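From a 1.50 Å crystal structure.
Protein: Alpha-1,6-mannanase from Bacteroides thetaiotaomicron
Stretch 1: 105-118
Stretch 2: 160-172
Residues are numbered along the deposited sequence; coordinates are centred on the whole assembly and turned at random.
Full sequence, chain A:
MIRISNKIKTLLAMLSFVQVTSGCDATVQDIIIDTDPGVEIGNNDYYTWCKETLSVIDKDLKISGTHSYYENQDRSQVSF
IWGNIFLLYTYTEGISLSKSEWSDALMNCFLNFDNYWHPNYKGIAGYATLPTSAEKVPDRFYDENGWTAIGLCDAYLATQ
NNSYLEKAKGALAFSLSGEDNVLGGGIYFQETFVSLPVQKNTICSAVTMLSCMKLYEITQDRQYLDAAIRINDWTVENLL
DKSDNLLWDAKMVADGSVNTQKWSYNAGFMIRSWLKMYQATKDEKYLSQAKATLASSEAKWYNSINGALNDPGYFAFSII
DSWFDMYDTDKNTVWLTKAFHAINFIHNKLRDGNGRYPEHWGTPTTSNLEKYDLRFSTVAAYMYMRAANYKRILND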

# COMPACT_ATOMS: atom_id res chain seq x y z
N ALA A 105 10.18 16.19 5.94
CA ALA A 105 9.21 15.29 6.56
C ALA A 105 9.47 13.86 6.09
O ALA A 105 9.44 12.90 6.89
CB ALA A 105 7.79 15.70 6.20
N LEU A 106 9.76 13.74 4.80
CA LEU A 106 10.08 12.44 4.20
C LEU A 106 11.36 11.86 4.81
O LEU A 106 11.42 10.69 5.16
CB LEU A 106 10.18 12.53 2.68
CG LEU A 106 10.60 11.25 1.95
CD1 LEU A 106 9.69 10.07 2.28
CD2 LEU A 106 10.65 11.54 0.46
N MET A 107 12.41 12.69 4.94
CA MET A 107 13.65 12.22 5.54
C MET A 107 13.45 11.82 7.00
O MET A 107 13.98 10.80 7.44
CB MET A 107 14.75 13.26 5.43
CG MET A 107 16.04 12.81 6.09
SD MET A 107 16.73 11.28 5.39
CE MET A 107 17.31 11.87 3.81
N ASN A 108 12.70 12.62 7.75
CA ASN A 108 12.42 12.25 9.14
C ASN A 108 11.64 10.92 9.27
O ASN A 108 11.87 10.11 10.17
CB ASN A 108 11.69 13.39 9.85
CG ASN A 108 12.60 14.55 10.14
OD1 ASN A 108 13.82 14.39 10.24
ND2 ASN A 108 12.02 15.75 10.26
N CYS A 109 10.74 10.68 8.33
CA CYS A 109 10.02 9.40 8.29
C CYS A 109 10.97 8.27 7.95
O CYS A 109 10.97 7.23 8.61
CB CYS A 109 8.90 9.56 7.28
SG CYS A 109 7.95 8.10 6.98
N PHE A 110 11.84 8.49 6.97
CA PHE A 110 12.85 7.47 6.61
C PHE A 110 13.74 7.09 7.77
O PHE A 110 13.98 5.90 8.07
CB PHE A 110 13.69 7.94 5.42
CG PHE A 110 14.76 6.97 5.03
CD1 PHE A 110 14.43 5.80 4.36
CD2 PHE A 110 16.08 7.19 5.37
CE1 PHE A 110 15.42 4.89 3.99
CE2 PHE A 110 17.07 6.28 5.02
CZ PHE A 110 16.74 5.14 4.31
N LEU A 111 14.13 8.11 8.52
CA LEU A 111 14.95 7.90 9.72
C LEU A 111 14.15 7.18 10.81
O LEU A 111 14.72 6.40 11.57
CB LEU A 111 15.54 9.22 10.21
CG LEU A 111 16.58 9.84 9.26
CD1 LEU A 111 16.93 11.25 9.70
CD2 LEU A 111 17.84 9.00 9.13
N ASN A 112 12.85 7.43 10.87
CA ASN A 112 12.03 6.64 11.78
C ASN A 112 11.95 5.16 11.35
O ASN A 112 11.98 4.27 12.20
CB ASN A 112 10.64 7.23 11.91
CG ASN A 112 9.83 6.55 13.00
OD1 ASN A 112 10.32 6.36 14.11
ND2 ASN A 112 8.63 6.09 12.66
N PHE A 113 11.82 4.93 10.06
CA PHE A 113 11.83 3.59 9.51
C PHE A 113 13.12 2.87 9.88
O PHE A 113 13.10 1.66 10.11
CB PHE A 113 11.62 3.56 7.98
CG PHE A 113 10.18 3.41 7.59
CD1 PHE A 113 9.30 4.50 7.69
CD2 PHE A 113 9.67 2.18 7.22
CE1 PHE A 113 7.95 4.35 7.41
CE2 PHE A 113 8.30 2.02 6.94
CZ PHE A 113 7.44 3.10 7.02
N ASP A 114 14.24 3.60 10.00
CA ASP A 114 15.49 2.95 10.44
C ASP A 114 15.32 2.27 11.85
O ASP A 114 16.00 1.29 12.16
CB ASP A 114 16.64 3.97 10.47
CG ASP A 114 17.31 4.21 9.08
OD1 ASP A 114 17.16 3.42 8.08
OD2 ASP A 114 18.07 5.23 9.03
N ASN A 115 14.40 2.79 12.68
CA ASN A 115 14.11 2.17 13.98
C ASN A 115 13.56 0.79 13.82
O ASN A 115 13.66 -0.01 14.75
CB ASN A 115 13.18 2.99 14.81
CG ASN A 115 13.79 4.31 15.23
OD1 ASN A 115 14.94 4.38 15.66
ND2 ASN A 115 13.01 5.38 15.12
N TYR A 116 12.90 0.52 12.70
CA TYR A 116 12.32 -0.79 12.40
C TYR A 116 13.23 -1.71 11.59
O TYR A 116 12.87 -2.87 11.31
CB TYR A 116 11.00 -0.61 11.65
CG TYR A 116 9.90 0.13 12.41
CD1 TYR A 116 9.93 1.50 12.58
CD2 TYR A 116 8.84 -0.55 12.96
CE1 TYR A 116 8.93 2.17 13.22
CE2 TYR A 116 7.81 0.13 13.59
CZ TYR A 116 7.89 1.47 13.78
OH TYR A 116 6.88 2.12 14.46
N TRP A 117 14.38 -1.20 11.14
CA TRP A 117 15.28 -1.99 10.29
C TRP A 117 16.16 -2.89 11.12
O TRP A 117 16.83 -2.43 12.05
CB TRP A 117 16.15 -1.06 9.48
CG TRP A 117 17.15 -1.73 8.58
CD1 TRP A 117 18.48 -1.83 8.77
CD2 TRP A 117 16.86 -2.38 7.33
NE1 TRP A 117 19.07 -2.45 7.71
CE2 TRP A 117 18.10 -2.83 6.82
CE3 TRP A 117 15.68 -2.65 6.60
CZ2 TRP A 117 18.22 -3.46 5.59
CZ3 TRP A 117 15.81 -3.29 5.41
CH2 TRP A 117 17.08 -3.71 4.92
N HIS A 118 16.19 -4.16 10.74
CA HIS A 118 17.13 -5.10 11.32
C HIS A 118 18.23 -5.42 10.32
O HIS A 118 17.94 -5.93 9.27
CB HIS A 118 16.44 -6.39 11.78
CG HIS A 118 17.18 -7.11 12.85
ND1 HIS A 118 18.44 -7.65 12.65
CD2 HIS A 118 16.86 -7.39 14.13
CE1 HIS A 118 18.86 -8.20 13.77
NE2 HIS A 118 17.91 -8.08 14.68
N GLN A 160 15.79 11.27 -5.56
CA GLN A 160 17.08 10.74 -6.00
C GLN A 160 18.07 10.52 -4.85
O GLN A 160 19.28 10.44 -5.07
CB GLN A 160 17.66 11.58 -7.14
CG GLN A 160 16.69 11.63 -8.32
CD GLN A 160 16.72 10.36 -9.18
OE1 GLN A 160 17.70 10.10 -9.90
NE2 GLN A 160 15.63 9.63 -9.17
N ASN A 161 17.53 10.31 -3.64
CA ASN A 161 18.36 10.03 -2.48
C ASN A 161 18.76 8.56 -2.48
O ASN A 161 17.89 7.68 -2.45
CB ASN A 161 17.59 10.37 -1.22
CG ASN A 161 18.38 10.10 0.03
OD1 ASN A 161 18.69 8.95 0.35
ND2 ASN A 161 18.70 11.14 0.76
N ASN A 162 20.06 8.31 -2.53
CA ASN A 162 20.55 6.93 -2.69
C ASN A 162 20.26 6.04 -1.48
O ASN A 162 20.07 4.83 -1.65
CB ASN A 162 22.05 6.92 -3.06
CG ASN A 162 22.28 7.22 -4.57
OD1 ASN A 162 21.34 7.22 -5.38
ND2 ASN A 162 23.55 7.44 -4.95
N SER A 163 20.20 6.63 -0.28
CA SER A 163 19.91 5.84 0.92
C SER A 163 18.49 5.23 0.84
O SER A 163 18.29 4.12 1.30
CB SER A 163 20.12 6.65 2.20
OG SER A 163 19.13 7.63 2.38
N TYR A 164 17.54 5.96 0.25
CA TYR A 164 16.19 5.43 0.09
C TYR A 164 16.20 4.20 -0.84
O TYR A 164 15.56 3.19 -0.56
CB TYR A 164 15.22 6.49 -0.48
CG TYR A 164 15.05 7.75 0.36
CD1 TYR A 164 15.49 7.86 1.67
CD2 TYR A 164 14.44 8.86 -0.20
CE1 TYR A 164 15.30 9.05 2.40
CE2 TYR A 164 14.24 10.02 0.50
CZ TYR A 164 14.65 10.11 1.81
OH TYR A 164 14.45 11.28 2.49
N LEU A 165 16.96 4.30 -1.94
CA LEU A 165 17.06 3.18 -2.88
C LEU A 165 17.77 1.96 -2.27
O LEU A 165 17.38 0.83 -2.52
CB LEU A 165 17.79 3.64 -4.15
CG LEU A 165 17.84 2.59 -5.25
CD1 LEU A 165 16.42 2.21 -5.72
CD2 LEU A 165 18.68 3.07 -6.40
N GLU A 166 18.80 2.20 -1.46
CA GLU A 166 19.51 1.12 -0.78
C GLU A 166 18.54 0.30 0.07
O GLU A 166 18.53 -0.93 0.03
CB GLU A 166 20.63 1.69 0.07
CG GLU A 166 21.40 0.72 0.93
CD GLU A 166 22.62 1.37 1.59
OE1 GLU A 166 22.79 2.62 1.49
OE2 GLU A 166 23.40 0.64 2.23
N LYS A 167 17.70 1.00 0.84
CA LYS A 167 16.73 0.30 1.69
C LYS A 167 15.60 -0.31 0.84
O LYS A 167 15.07 -1.35 1.22
CB LYS A 167 16.18 1.19 2.79
CG LYS A 167 17.19 1.50 3.88
CD LYS A 167 17.44 0.31 4.77
CE LYS A 167 18.37 0.64 5.92
NZ LYS A 167 19.75 1.02 5.51
N ALA A 168 15.19 0.33 -0.26
CA ALA A 168 14.20 -0.30 -1.15
C ALA A 168 14.70 -1.65 -1.62
O ALA A 168 13.97 -2.65 -1.60
CB ALA A 168 13.89 0.57 -2.34
N LYS A 169 15.95 -1.69 -2.07
CA LYS A 169 16.55 -2.92 -2.55
C LYS A 169 16.64 -3.97 -1.44
O LYS A 169 16.37 -5.17 -1.67
CB LYS A 169 17.94 -2.65 -3.13
CG LYS A 169 17.89 -1.93 -4.45
CD LYS A 169 19.32 -1.56 -4.84
CE LYS A 169 19.39 -0.80 -6.14
NZ LYS A 169 20.79 -0.35 -6.41
N GLY A 170 17.01 -3.52 -0.24
CA GLY A 170 17.15 -4.42 0.88
C GLY A 170 15.83 -4.98 1.35
O GLY A 170 15.71 -6.16 1.62
N ALA A 171 14.82 -4.13 1.42
CA ALA A 171 13.47 -4.59 1.81
C ALA A 171 12.95 -5.62 0.79
O ALA A 171 12.40 -6.64 1.16
CB ALA A 171 12.53 -3.40 1.90
N LEU A 172 13.10 -5.31 -0.50
CA LEU A 172 12.65 -6.22 -1.56
C LEU A 172 13.45 -7.53 -1.49
O LEU A 172 12.88 -8.61 -1.65
CB LEU A 172 12.71 -5.58 -2.93
CG LEU A 172 12.25 -6.51 -4.06
CD1 LEU A 172 10.87 -7.10 -3.79
CD2 LEU A 172 12.28 -5.78 -5.39
O HOH W 1 19.55 4.25 6.63

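Helices that pack without a single direct hydrogen bond between them rely on side-chain conformation, and this pair from an alpha-1,6-mannanase illustrates the principle. The axes of helix 105-114 and helix 162-172 lie at 38° to each other and come no closer than 11.6 Å, a gap bridged by aromatic and aliphatic side chains. Together the stretches bury 520 Å², and Leu106, Phe110 and Tyr164 are buried, as suits their largely apolar surfaces. Phe110, chi1 t, points toward the second helix and sets one ring face under Tyr164 CE1, with Phe110 CG 3.4 Å from that atom; the two planes meet obliquely at 56°. Tyr164 leaves its backbone sideways, and its m rotamer carries the ring across to the first helix, where Leu106 CD2 lies 3.9 Å from Tyr164 CE2. Met107 also starts sideways, but its t, p, p chain brings CE to 3.7 Å from Tyr164 CE1, a reach suited to a flexible thioether.

Beyond the first helix, Trp117, also t, meets Lys167. The m, m, t, m chain of Lys167 sets its CE 3.5 Å above the centroid of the Trp117 five-membered ring and its NZ 4.4 Å from that centroid, combining CH-pi and cation-pi contacts. A water receives a weak bond from Lys167 NZ and donates to Asp114 OD1, joining charges too distant for a salt bridge. Gly170 leaves space for the indole: a CB there would lie 3.0 Å from Trp117 CH2, a clash.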